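Local atomic coordinates of particle-associated lyase (Acinetobacter bacteriophage AP22, PDB entry 4Y9V), a protein that probably cleaves the capsular polysaccharide of Acinetobacter baumannii as a lyase, serving as the tailspike with which the phage meets its encapsulated host. Residues A[273-284]-A[297-307]; A[327-338]-A[350-361]. All coordinates share one frame; numbering follows the deposited sequence.

From the N-terminal side, the chain runs through 273-284, makes a short excursion containing strands 288-291 and 293-297, and returns at 297-307, where interaction 1 closes the loop. It then continues through strands 318-321 and 323-327 to 327-338; strands 343-346 and 349-351 bring it back at 350-361, closing interaction 2. The two loops follow each other in series, neither enclosing nor crossing the other, and join successive coils of the pectin lyase-like region. The coils meet where T298 O accepts from T329 OG1 and H300 ND1 donates to S332 O. Both contacts reach the same 49S sugar, interaction 1 through several residues and interaction 2 through H337.

Interaction 1: residues A[273-284]-A[297-307]. With 49S (2-acetamido-2-deoxy-beta-D-mannopyranuronic acid), chain B; 49T (2-acetamido-2-deoxy-alpha-D-fucopyranose), chain C; SO4 (sulfate ion), chain K.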
loop_
_atom_site.group_PDB
_atom_site.type_symbol
_atom_site.label_atom_id
_atom_site.label_comp_id
_atom_site.label_asym_id
_atom_site.label_seq_id
_atom_site.Cartn_x
_atom_site.Cartn_y
_atom_site.Cartn_z
ATOM N N ALA A 273 2.675 -5.646 -34.859
ATOM C CA ALA A 273 2.150 -4.396 -34.315
ATOM C C ALA A 273 1.068 -3.790 -35.169
ATOM O O ALA A 273 1.169 -3.684 -36.404
ATOM C CB ALA A 273 3.346 -3.450 -34.117
ATOM N N ASN A 274 0.020 -3.335 -34.497
ATOM C CA ASN A 274 -1.098 -2.648 -35.066
ATOM C C ASN A 274 -1.511 -1.526 -34.091
ATOM O O ASN A 274 -0.717 -1.093 -33.263
ATOM C CB ASN A 274 -2.207 -3.638 -35.487
ATOM C CG ASN A 274 -2.756 -4.467 -34.343
ATOM O OD1 ASN A 274 -3.183 -3.932 -33.301
ATOM N ND2 ASN A 274 -2.779 -5.769 -34.505
ATOM N N THR A 275 -2.752 -1.036 -34.147
ATOM C CA THR A 275 -3.196 0.031 -33.291
ATOM C C THR A 275 -3.498 -0.413 -31.861
ATOM O O THR A 275 -3.645 0.451 -30.967
ATOM C CB THR A 275 -4.431 0.759 -33.912
ATOM O OG1 THR A 275 -5.459 -0.223 -34.244
ATOM C CG2 THR A 275 -4.055 1.544 -35.140
ATOM N N LEU A 276 -3.628 -1.706 -31.616
ATOM C CA LEU A 276 -3.921 -2.222 -30.290
ATOM C C LEU A 276 -2.725 -3.081 -29.841
ATOM O O LEU A 276 -1.708 -2.562 -29.421
ATOM C CB LEU A 276 -5.283 -2.912 -30.198
ATOM C CG LEU A 276 -6.537 -1.984 -30.179
ATOM C CD1 LEU A 276 -6.819 -1.363 -31.528
ATOM C CD2 LEU A 276 -7.749 -2.756 -29.658
ATOM N N ASN A 277 -2.901 -4.421 -29.913
ATOM C CA ASN A 277 -1.974 -5.427 -29.400
ATOM C C ASN A 277 -1.927 -5.400 -27.868
ATOM O O ASN A 277 -0.945 -5.020 -27.252
ATOM C CB ASN A 277 -0.528 -5.307 -29.895
ATOM C CG ASN A 277 -0.368 -5.251 -31.390
ATOM O OD1 ASN A 277 -0.112 -4.174 -31.920
ATOM N ND2 ASN A 277 -0.461 -6.389 -32.057
ATOM N N TYR A 278 -3.048 -5.822 -27.266
ATOM C CA TYR A 278 -3.219 -5.740 -25.824
ATOM C C TYR A 278 -3.379 -7.149 -25.257
ATOM O O TYR A 278 -4.085 -7.981 -25.821
ATOM C CB TYR A 278 -4.444 -4.905 -25.474
ATOM C CG TYR A 278 -4.438 -3.507 -26.051
ATOM C CD1 TYR A 278 -3.281 -2.795 -26.310
ATOM C CD2 TYR A 278 -5.640 -2.856 -26.304
ATOM C CE1 TYR A 278 -3.322 -1.483 -26.796
ATOM C CE2 TYR A 278 -5.684 -1.538 -26.746
ATOM C CZ TYR A 278 -4.525 -0.850 -26.986
ATOM O OH TYR A 278 -4.646 0.440 -27.432
ATOM N N GLY A 279 -2.733 -7.435 -24.124
ATOM C CA GLY A 279 -2.985 -8.734 -23.478
ATOM C C GLY A 279 -4.410 -8.798 -22.933
ATOM O O GLY A 279 -5.224 -9.607 -23.376
ATOM N N ILE A 280 -4.674 -7.917 -21.981
ATOM C CA ILE A 280 -6.003 -7.607 -21.508
ATOM C C ILE A 280 -6.302 -6.156 -21.868
ATOM O O ILE A 280 -5.479 -5.283 -21.611
ATOM C CB ILE A 280 -6.128 -7.768 -19.966
ATOM C CG1 ILE A 280 -5.789 -9.185 -19.552
ATOM C CG2 ILE A 280 -7.540 -7.379 -19.508
ATOM C CD1 ILE A 280 -5.704 -9.410 -18.070
ATOM N N GLN A 281 -7.485 -5.917 -22.443
ATOM C CA GLN A 281 -7.999 -4.565 -22.585
ATOM C C GLN A 281 -9.156 -4.381 -21.617
ATOM O O GLN A 281 -10.156 -5.107 -21.690
ATOM C CB GLN A 281 -8.433 -4.234 -24.014
ATOM C CG GLN A 281 -8.743 -2.733 -24.165
ATOM C CD GLN A 281 -9.136 -2.328 -25.570
ATOM O OE1 GLN A 281 -9.550 -3.168 -26.355
ATOM N NE2 GLN A 281 -9.021 -1.033 -25.871
ATOM N N ILE A 282 -9.007 -3.410 -20.733
ATOM C CA ILE A 282 -10.108 -2.960 -19.858
ATOM C C ILE A 282 -10.690 -1.762 -20.591
ATOM O O ILE A 282 -10.045 -0.730 -20.694
ATOM C CB ILE A 282 -9.547 -2.651 -18.454
ATOM C CG1 ILE A 282 -8.956 -3.894 -17.811
ATOM C CG2 ILE A 282 -10.662 -2.047 -17.605
ATOM C CD1 ILE A 282 -8.146 -3.625 -16.556
ATOM N N SER A 283 -11.871 -1.971 -21.190
ATOM C CA SER A 283 -12.534 -1.009 -22.057
ATOM C C SER A 283 -13.714 -0.390 -21.337
ATOM O O SER A 283 -14.724 -1.069 -21.119
ATOM C CB SER A 283 -13.005 -1.674 -23.334
ATOM O OG SER A 283 -11.912 -2.058 -24.133
ATOM N N ASN A 284 -13.616 0.883 -20.958
ATOM C CA ASN A 284 -14.797 1.606 -20.472
ATOM C C ASN A 284 -15.442 0.923 -19.260
ATOM O O ASN A 284 -16.648 0.689 -19.239
ATOM C CB ASN A 284 -15.806 1.794 -21.604
ATOM C CG ASN A 284 -15.139 2.313 -22.853
ATOM O OD1 ASN A 284 -14.982 1.580 -23.845
ATOM N ND2 ASN A 284 -14.679 3.552 -22.799
ATOM N N SER A 297 2.681 -8.853 -24.002
ATOM C CA SER A 297 2.045 -8.499 -25.262
ATOM C C SER A 297 3.036 -7.868 -26.211
ATOM O O SER A 297 4.037 -7.274 -25.801
ATOM C CB SER A 297 0.918 -7.502 -24.944
ATOM O OG SER A 297 0.277 -7.085 -26.133
ATOM N N THR A 298 2.701 -7.860 -27.516
ATOM C CA THR A 298 3.448 -7.052 -28.461
ATOM C C THR A 298 3.480 -5.582 -28.030
ATOM O O THR A 298 4.516 -4.934 -28.149
ATOM C CB THR A 298 2.852 -7.176 -29.878
ATOM O OG1 THR A 298 2.954 -8.559 -30.237
ATOM C CG2 THR A 298 3.562 -6.300 -30.882
ATOM N N ARG A 299 2.320 -5.064 -27.602
ATOM C CA ARG A 299 2.208 -3.703 -27.079
ATOM C C ARG A 299 1.747 -3.807 -25.614
ATOM O O ARG A 299 2.292 -4.600 -24.868
ATOM C CB ARG A 299 1.409 -2.771 -27.997
ATOM C CG ARG A 299 2.000 -2.694 -29.393
ATOM C CD ARG A 299 1.353 -1.658 -30.289
ATOM N NE ARG A 299 1.562 -0.312 -29.782
ATOM C CZ ARG A 299 0.676 0.481 -29.237
ATOM N NH1 ARG A 299 -0.591 0.143 -29.090
ATOM N NH2 ARG A 299 1.066 1.690 -28.794
ATOM N N HIS A 300 0.809 -2.978 -25.179
ATOM C CA HIS A 300 0.486 -2.947 -23.753
ATOM C C HIS A 300 0.016 -4.337 -23.284
ATOM O O HIS A 300 -0.813 -4.988 -23.915
ATOM C CB HIS A 300 -0.586 -1.921 -23.447
ATOM C CG HIS A 300 -0.292 -0.549 -23.934
ATOM N ND1 HIS A 300 0.834 0.153 -23.630
ATOM C CD2 HIS A 300 -1.052 0.308 -24.671
ATOM C CE1 HIS A 300 0.810 1.363 -24.166
ATOM N NE2 HIS A 300 -0.320 1.479 -24.816
ATOM N N ALA A 301 0.531 -4.739 -22.123
ATOM C CA ALA A 301 0.119 -5.990 -21.500
ATOM C C ALA A 301 -1.272 -5.883 -20.878
ATOM O O ALA A 301 -2.108 -6.741 -21.094
ATOM C CB ALA A 301 1.174 -6.432 -20.514
ATOM N N VAL A 302 -1.467 -4.802 -20.095
ATOM C CA VAL A 302 -2.797 -4.363 -19.667
ATOM C C VAL A 302 -2.970 -2.978 -20.267
ATOM O O VAL A 302 -2.204 -2.058 -19.962
ATOM C CB VAL A 302 -2.984 -4.355 -18.151
ATOM C CG1 VAL A 302 -4.311 -3.701 -17.791
ATOM C CG2 VAL A 302 -2.905 -5.777 -17.598
ATOM N N ALA A 303 -3.978 -2.850 -21.146
ATOM C CA ALA A 303 -4.383 -1.576 -21.713
ATOM C C ALA A 303 -5.663 -1.162 -21.016
ATOM O O ALA A 303 -6.596 -1.955 -20.929
ATOM C CB ALA A 303 -4.643 -1.700 -23.198
ATOM N N ILE A 304 -5.700 0.059 -20.505
ATOM C CA ILE A 304 -6.884 0.595 -19.842
ATOM C C ILE A 304 -7.354 1.748 -20.726
ATOM O O ILE A 304 -6.609 2.720 -20.935
ATOM C CB ILE A 304 -6.646 0.984 -18.382
ATOM C CG1 ILE A 304 -5.943 -0.160 -17.642
ATOM C CG2 ILE A 304 -7.963 1.354 -17.745
ATOM C CD1 ILE A 304 -5.632 0.162 -16.178
ATOM N N GLY A 305 -8.539 1.626 -21.291
ATOM C CA GLY A 305 -9.000 2.616 -22.246
ATOM C C GLY A 305 -10.398 2.247 -22.732
ATOM O O GLY A 305 -11.344 2.318 -21.974
ATOM N N GLY A 306 -10.496 1.851 -24.005
ATOM C CA GLY A 306 -11.748 1.409 -24.584
ATOM C C GLY A 306 -12.044 2.046 -25.930
ATOM O O GLY A 306 -11.110 2.312 -26.695
ATOM N N ASP A 307 -13.315 2.177 -26.209
ATOM C CA ASP A 307 -13.762 2.589 -27.550
ATOM C C ASP A 307 -14.830 3.668 -27.417
ATOM O O ASP A 307 -14.869 4.409 -26.454
ATOM C CB ASP A 307 -14.040 1.392 -28.448
ATOM C CG ASP A 307 -15.265 0.599 -28.058
ATOM O OD1 ASP A 307 -15.191 -0.124 -27.046
ATOM O OD2 ASP A 307 -16.312 0.709 -28.722
HETATM C C8 49S B . -8.830 4.315 -25.688
HETATM C C7 49S B . -8.296 3.034 -26.293
HETATM O O7 49S B . -8.083 2.028 -25.584
HETATM N N2 49S B . -8.071 3.051 -27.617
HETATM C C2 49S B . -7.499 1.936 -28.343
HETATM C C3 49S B . -8.537 1.197 -29.193
HETATM O O3 49S B . -9.596 0.692 -28.379
HETATM C C1 49S B . -6.397 2.439 -29.256
HETATM O O1 49S B . -5.428 3.172 -28.563
HETATM O O5 49S B . -6.952 3.345 -30.210
HETATM C C5 49S B . -7.839 2.659 -31.112
HETATM C C6 49S B . -8.292 3.645 -32.168
HETATM O O6A 49S B . -8.630 4.801 -31.806
HETATM O O6B 49S B . -8.323 3.227 -33.352
HETATM C C4 49S B . -9.025 2.072 -30.344
HETATM O O4 49S B . -9.715 1.331 -31.356
HETATM C C1 49T C . -11.049 0.936 -31.105
HETATM C C2 49T C . -11.531 0.225 -32.375
HETATM N N2 49T C . -10.510 -0.729 -32.836
HETATM C C7 49T C . -10.688 -2.036 -32.723
HETATM O O7 49T C . -11.628 -2.569 -32.166
HETATM C C8 49T C . -9.571 -2.881 -33.342
HETATM O O5 49T C . -11.877 1.990 -30.762
HETATM C C5 49T C . -12.074 2.985 -31.778
HETATM C C6 49T C . -12.896 4.110 -31.178
HETATM C C4 49T C . -12.714 2.325 -32.996
HETATM O O4 49T C . -13.985 1.807 -32.615
HETATM C C3 49T C . -11.810 1.223 -33.477
HETATM O O3 49T C . -12.471 0.503 -34.553
HETATM S S SO4 K . -1.933 3.328 -27.429
HETATM O O1 SO4 K . -3.032 4.277 -27.505
HETATM O O2 SO4 K . -1.075 3.664 -26.279
HETATM O O3 SO4 K . -1.173 3.462 -28.683
HETATM O O4 SO4 K . -2.352 1.914 -27.280
HETATM O O HOH W 1 -12.665 -1.287 -26.591
HETATM O O HOH W 2 -13.630 6.033 -24.445
HETATM O O HOH W 3 -12.918 4.907 -24.832
#
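The glycan pocket of the pectin lyase-like region is lined in part by Y278, which lies just before the corner at G279 and I280; A303, on strand 302-305, packs on its ring. A303 CB sits over the centre of the Y278 ring, 3.4 Å from the centroid and 12° off the normal, a CH-pi contact; L276 CA lies against the opposite face, nearer the rim. Y278 OH accepts from 49S O1 and donates to sulfate O4. R299 bends at chi3 (64°), which turns its guanidinium toward the backbone carbonyl of L276: NH1 donates to L276 O at 2.9 Å, in the carbonyl plane and on a lone pair, and also to sulfate O4, while NH2 holds sulfate O3. H300 NE2 points almost straight (178°) at sulfate O2, 2.7 Å away. R166 also bonds to this sulfate, which was probably taken up from the crystallisation liquor. The backbones pair as in the parallel beta-helix of the pectin lyase-like fold: past the corner, 278-283 runs beside 302-305 through I280 N to A301 O, A303 N to I280 O, I282 N to A303 O and G305 N to I282 O. On the face away from the sugar, I282 CD1 packs on V302 CG1 at 4.0 Å. On the sugar side the extended Q281 chain sends NE2 to 49S O3 at 3.1 Å, with OE1 bound to R253. G306 takes the same sugar at two points: its N donates to 49S O7 (2.9 Å) and its O accepts from 49S O3 (2.8 Å). Farther along, N284 OD1 receives D307 N on a lone pair at 3.0 Å and N284 ND2 donates to V313 O, while D307 OD2 makes a salt bridge to R255 and D307 CB lies against 49T O5.

Interaction 2: residues A[327-338]-A[350-361]; sequences SETDTSGADMHG and TNYATFGAGDNE. With 49S (2-acetamido-2-deoxy-beta-D-mannopyranuronic acid), chain B.
M336 lies along 354-361 and touches it over most of its length. CB rests 3.6 Å from G356 N, CG comes near T354 O, SD lies 3.5 Å from N360 CG, and CE ends beside E361 O at 3.7 Å. The M336 and N360 side chains run antiparallel past one another, and N360 ND2 is tied to F355 O. Toward the other end, N351 has its CG between the backbone N and the carbonyl carbon (chi1 58°), and its amide meets S327 twice: OD1 accepts S327 N on a lone pair and ND2 donates to S327 OG at 3.0 Å; OD1 is also bonded to H326. T350 OG1 receives A334 N and passes its own proton to Y352 O, linking backbones on successive coils of the pectin lyase-like region. T354 OG1 donates to D335 OD1 at 2.7 Å from above the carboxylate plane, and H337 ND1 meets OD2 on the syn side at 2.7 Å. OD2 also accepts from I304 N; with both oxygens engaged, carboxylate rotation should be restricted, consistent with D335 positioning, as second shell, the H337 ring, whose NE2 lies 2.9 Å from 49S O1; T354 stands one step farther out.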
loop_
_atom_site.group_PDB
_atom_site.type_symbol
_atom_site.label_atom_id
_atom_site.label_comp_id
_atom_site.label_asym_id
_atom_site.label_seq_id
_atom_site.Cartn_x
_atom_site.Cartn_y
_atom_site.Cartn_z
ATOM N N SER A 327 5.658 -5.273 -22.447
ATOM C CA SER A 327 5.481 -5.180 -23.882
ATOM C C SER A 327 6.782 -5.565 -24.578
ATOM O O SER A 327 7.880 -5.186 -24.120
ATOM C CB SER A 327 5.062 -3.780 -24.319
ATOM O OG SER A 327 6.096 -2.843 -24.095
ATOM N N GLU A 328 6.665 -6.233 -25.710
ATOM C CA GLU A 328 7.850 -6.590 -26.524
ATOM C C GLU A 328 8.374 -5.398 -27.299
ATOM O O GLU A 328 9.610 -5.198 -27.367
ATOM C CB GLU A 328 7.412 -7.730 -27.472
ATOM C CG GLU A 328 8.516 -8.143 -28.453
ATOM C CD GLU A 328 8.478 -7.417 -29.769
ATOM O OE1 GLU A 328 7.370 -7.314 -30.340
ATOM O OE2 GLU A 328 9.575 -7.104 -30.284
ATOM N N THR A 329 7.490 -4.600 -27.896
ATOM C CA THR A 329 7.883 -3.349 -28.498
ATOM C C THR A 329 8.169 -2.320 -27.396
ATOM O O THR A 329 7.879 -2.532 -26.226
ATOM C CB THR A 329 6.825 -2.825 -29.477
ATOM O OG1 THR A 329 5.643 -2.477 -28.765
ATOM C CG2 THR A 329 6.542 -3.814 -30.603
ATOM N N ASP A 330 8.684 -1.160 -27.810
ATOM C CA ASP A 330 9.155 -0.160 -26.846
ATOM C C ASP A 330 8.084 0.774 -26.305
ATOM O O ASP A 330 8.423 1.871 -25.872
ATOM C CB ASP A 330 10.311 0.631 -27.439
ATOM C CG ASP A 330 11.178 1.324 -26.397
ATOM O OD1 ASP A 330 11.487 0.651 -25.372
ATOM O OD2 ASP A 330 11.569 2.491 -26.625
ATOM N N THR A 331 6.861 0.332 -26.226
ATOM C CA THR A 331 5.799 1.010 -25.490
ATOM C C THR A 331 5.818 0.517 -24.033
ATOM O O THR A 331 6.827 0.027 -23.565
ATOM C CB THR A 331 4.474 0.880 -26.226
ATOM O OG1 THR A 331 3.492 1.710 -25.587
ATOM C CG2 THR A 331 3.933 -0.523 -26.290
ATOM N N SER A 332 4.698 0.707 -23.336
ATOM C CA SER A 332 4.621 0.341 -21.922
ATOM C C SER A 332 3.883 -0.959 -21.702
ATOM O O SER A 332 2.867 -1.269 -22.325
ATOM C CB SER A 332 3.946 1.448 -21.121
ATOM O OG SER A 332 2.618 1.677 -21.609
ATOM N N GLY A 333 4.368 -1.721 -20.717
ATOM C CA GLY A 333 3.643 -2.891 -20.261
ATOM C C GLY A 333 2.321 -2.546 -19.598
ATOM O O GLY A 333 1.268 -3.081 -19.932
ATOM N N ALA A 334 2.409 -1.645 -18.619
ATOM C CA ALA A 334 1.251 -1.063 -17.929
ATOM C C ALA A 334 0.822 0.203 -18.663
ATOM O O ALA A 334 1.642 1.045 -19.028
ATOM C CB ALA A 334 1.624 -0.705 -16.494
ATOM N N ASP A 335 -0.489 0.346 -18.848
ATOM C CA ASP A 335 -1.020 1.487 -19.550
ATOM C C ASP A 335 -2.229 2.087 -18.871
ATOM O O ASP A 335 -3.059 1.404 -18.246
ATOM C CB ASP A 335 -1.407 1.075 -20.995
ATOM C CG ASP A 335 -2.324 2.082 -21.706
ATOM O OD1 ASP A 335 -1.771 3.078 -22.226
ATOM O OD2 ASP A 335 -3.564 1.829 -21.696
ATOM N N MET A 336 -2.373 3.399 -19.089
ATOM C CA MET A 336 -3.610 4.135 -18.872
ATOM C C MET A 336 -3.762 5.114 -20.035
ATOM O O MET A 336 -2.917 6.002 -20.201
ATOM C CB MET A 336 -3.615 4.931 -17.553
ATOM C CG MET A 336 -3.258 4.119 -16.329
ATOM S SD MET A 336 -3.314 5.200 -14.882
ATOM C CE MET A 336 -2.437 4.209 -13.678
ATOM N N HIS A 337 -4.830 4.972 -20.821
ATOM C CA HIS A 337 -5.164 5.921 -21.863
ATOM C C HIS A 337 -5.752 7.212 -21.271
ATOM O O HIS A 337 -6.096 7.298 -20.085
ATOM C CB HIS A 337 -6.169 5.304 -22.855
ATOM C CG HIS A 337 -5.592 4.346 -23.827
ATOM N ND1 HIS A 337 -4.959 3.169 -23.560
ATOM C CD2 HIS A 337 -5.620 4.431 -25.175
ATOM C CE1 HIS A 337 -4.616 2.575 -24.693
ATOM N NE2 HIS A 337 -5.030 3.316 -25.682
ATOM N N GLY A 338 -5.941 8.217 -22.127
ATOM C CA GLY A 338 -6.474 9.506 -21.729
ATOM C C GLY A 338 -7.939 9.558 -21.332
ATOM O O GLY A 338 -8.401 10.621 -20.934
ATOM N N THR A 350 6.800 -3.009 -14.678
ATOM C CA THR A 350 6.504 -2.680 -16.072
ATOM C C THR A 350 7.757 -2.125 -16.709
ATOM O O THR A 350 8.577 -1.467 -16.069
ATOM C CB THR A 350 5.340 -1.672 -16.165
ATOM O OG1 THR A 350 5.104 -1.351 -17.544
ATOM C CG2 THR A 350 5.524 -0.436 -15.336
ATOM N N ASN A 351 7.883 -2.349 -18.022
ATOM C CA ASN A 351 8.768 -1.518 -18.856
ATOM C C ASN A 351 7.928 -0.339 -19.349
ATOM O O ASN A 351 6.930 -0.545 -20.049
ATOM C CB ASN A 351 9.389 -2.281 -20.017
ATOM C CG ASN A 351 8.408 -2.927 -20.975
ATOM O OD1 ASN A 351 7.631 -3.799 -20.568
ATOM N ND2 ASN A 351 8.443 -2.538 -22.220
ATOM N N TYR A 352 8.334 0.864 -18.935
ATOM C CA TYR A 352 7.676 2.119 -19.292
ATOM C C TYR A 352 6.281 2.184 -18.658
ATOM O O TYR A 352 5.785 1.249 -18.052
ATOM C CB TYR A 352 7.680 2.350 -20.806
ATOM C CG TYR A 352 7.552 3.753 -21.333
ATOM C CD1 TYR A 352 8.403 4.769 -20.901
ATOM C CD2 TYR A 352 6.656 4.071 -22.344
ATOM C CE1 TYR A 352 8.354 6.058 -21.435
ATOM C CE2 TYR A 352 6.627 5.322 -22.915
ATOM C CZ TYR A 352 7.471 6.310 -22.475
ATOM O OH TYR A 352 7.433 7.537 -23.103
ATOM N N ALA A 353 5.632 3.338 -18.805
ATOM C CA ALA A 353 4.334 3.547 -18.155
ATOM C C ALA A 353 3.654 4.737 -18.807
ATOM O O ALA A 353 4.297 5.770 -19.000
ATOM C CB ALA A 353 4.520 3.815 -16.664
ATOM N N THR A 354 2.361 4.617 -19.082
ATOM C CA THR A 354 1.535 5.725 -19.518
ATOM C C THR A 354 0.554 6.098 -18.403
ATOM O O THR A 354 0.098 5.244 -17.633
ATOM C CB THR A 354 0.798 5.398 -20.829
ATOM O OG1 THR A 354 0.047 4.229 -20.587
ATOM C CG2 THR A 354 1.746 5.236 -22.005
ATOM N N PHE A 355 0.247 7.392 -18.295
ATOM C CA PHE A 355 -0.345 7.909 -17.036
ATOM C C PHE A 355 -1.780 8.391 -17.119
ATOM O O PHE A 355 -2.307 8.877 -16.124
ATOM C CB PHE A 355 0.550 9.005 -16.441
ATOM C CG PHE A 355 0.833 8.908 -14.973
ATOM C CD1 PHE A 355 1.956 9.562 -14.464
ATOM C CD2 PHE A 355 0.008 8.232 -14.069
ATOM C CE1 PHE A 355 2.241 9.541 -13.102
ATOM C CE2 PHE A 355 0.303 8.199 -12.730
ATOM C CZ PHE A 355 1.409 8.857 -12.229
ATOM N N GLY A 356 -2.424 8.260 -18.282
ATOM C CA GLY A 356 -3.832 8.547 -18.373
ATOM C C GLY A 356 -4.191 10.011 -18.184
ATOM O O GLY A 356 -3.415 10.927 -18.387
ATOM N N ALA A 357 -5.473 10.224 -17.822
ATOM C CA ALA A 357 -6.046 11.552 -17.787
ATOM C C ALA A 357 -5.623 12.377 -16.567
ATOM O O ALA A 357 -5.472 13.599 -16.677
ATOM C CB ALA A 357 -7.568 11.456 -17.781
ATOM N N GLY A 358 -5.476 11.709 -15.418
ATOM C CA GLY A 358 -5.182 12.351 -14.148
ATOM C C GLY A 358 -5.904 11.659 -13.004
ATOM O O GLY A 358 -6.735 10.773 -13.180
ATOM N N ASP A 359 -5.552 12.119 -11.787
ATOM C CA ASP A 359 -5.946 11.439 -10.565
ATOM C C ASP A 359 -5.619 9.961 -10.613
ATOM O O ASP A 359 -6.401 9.094 -10.232
ATOM C CB ASP A 359 -7.401 11.729 -10.194
ATOM C CG ASP A 359 -7.605 13.192 -9.794
ATOM O OD1 ASP A 359 -6.646 13.860 -9.342
ATOM O OD2 ASP A 359 -8.764 13.608 -9.877
ATOM N N ASN A 360 -4.385 9.669 -11.085
ATOM C CA ASN A 360 -3.877 8.319 -11.260
ATOM C C ASN A 360 -2.582 8.157 -10.474
ATOM O O ASN A 360 -1.942 9.144 -10.107
ATOM C CB ASN A 360 -3.641 8.009 -12.737
ATOM C CG ASN A 360 -4.929 7.953 -13.538
ATOM O OD1 ASN A 360 -5.964 7.482 -13.046
ATOM N ND2 ASN A 360 -4.881 8.436 -14.775
ATOM N N GLU A 361 -2.183 6.899 -10.267
ATOM C CA GLU A 361 -0.990 6.614 -9.460
ATOM C C GLU A 361 -0.272 5.370 -9.943
ATOM O O GLU A 361 -0.900 4.369 -10.298
ATOM C CB GLU A 361 -1.405 6.436 -7.985
ATOM C CG GLU A 361 -0.264 6.163 -7.010
ATOM C CD GLU A 361 -0.664 6.294 -5.543
ATOM O OE1 GLU A 361 -1.857 6.061 -5.236
ATOM O OE2 GLU A 361 0.219 6.588 -4.719
HETATM C C8 49S B . -8.830 4.315 -25.688
HETATM C C7 49S B . -8.296 3.034 -26.293
HETATM O O7 49S B . -8.083 2.028 -25.584
HETATM N N2 49S B . -8.071 3.051 -27.617
HETATM C C2 49S B . -7.499 1.936 -28.343
HETATM C C3 49S B . -8.537 1.197 -29.193
HETATM O O3 49S B . -9.596 0.692 -28.379
HETATM C C1 49S B . -6.397 2.439 -29.256
HETATM O O1 49S B . -5.428 3.172 -28.563
HETATM O O5 49S B . -6.952 3.345 -30.210
HETATM C C5 49S B . -7.839 2.659 -31.112
HETATM C C6 49S B . -8.292 3.645 -32.168
HETATM O O6A 49S B . -8.630 4.801 -31.806
HETATM O O6B 49S B . -8.323 3.227 -33.352
HETATM C C4 49S B . -9.025 2.072 -30.344
HETATM O O4 49S B . -9.715 1.331 -31.356
HETATM O O HOH W 4 9.649 -0.072 -23.167
#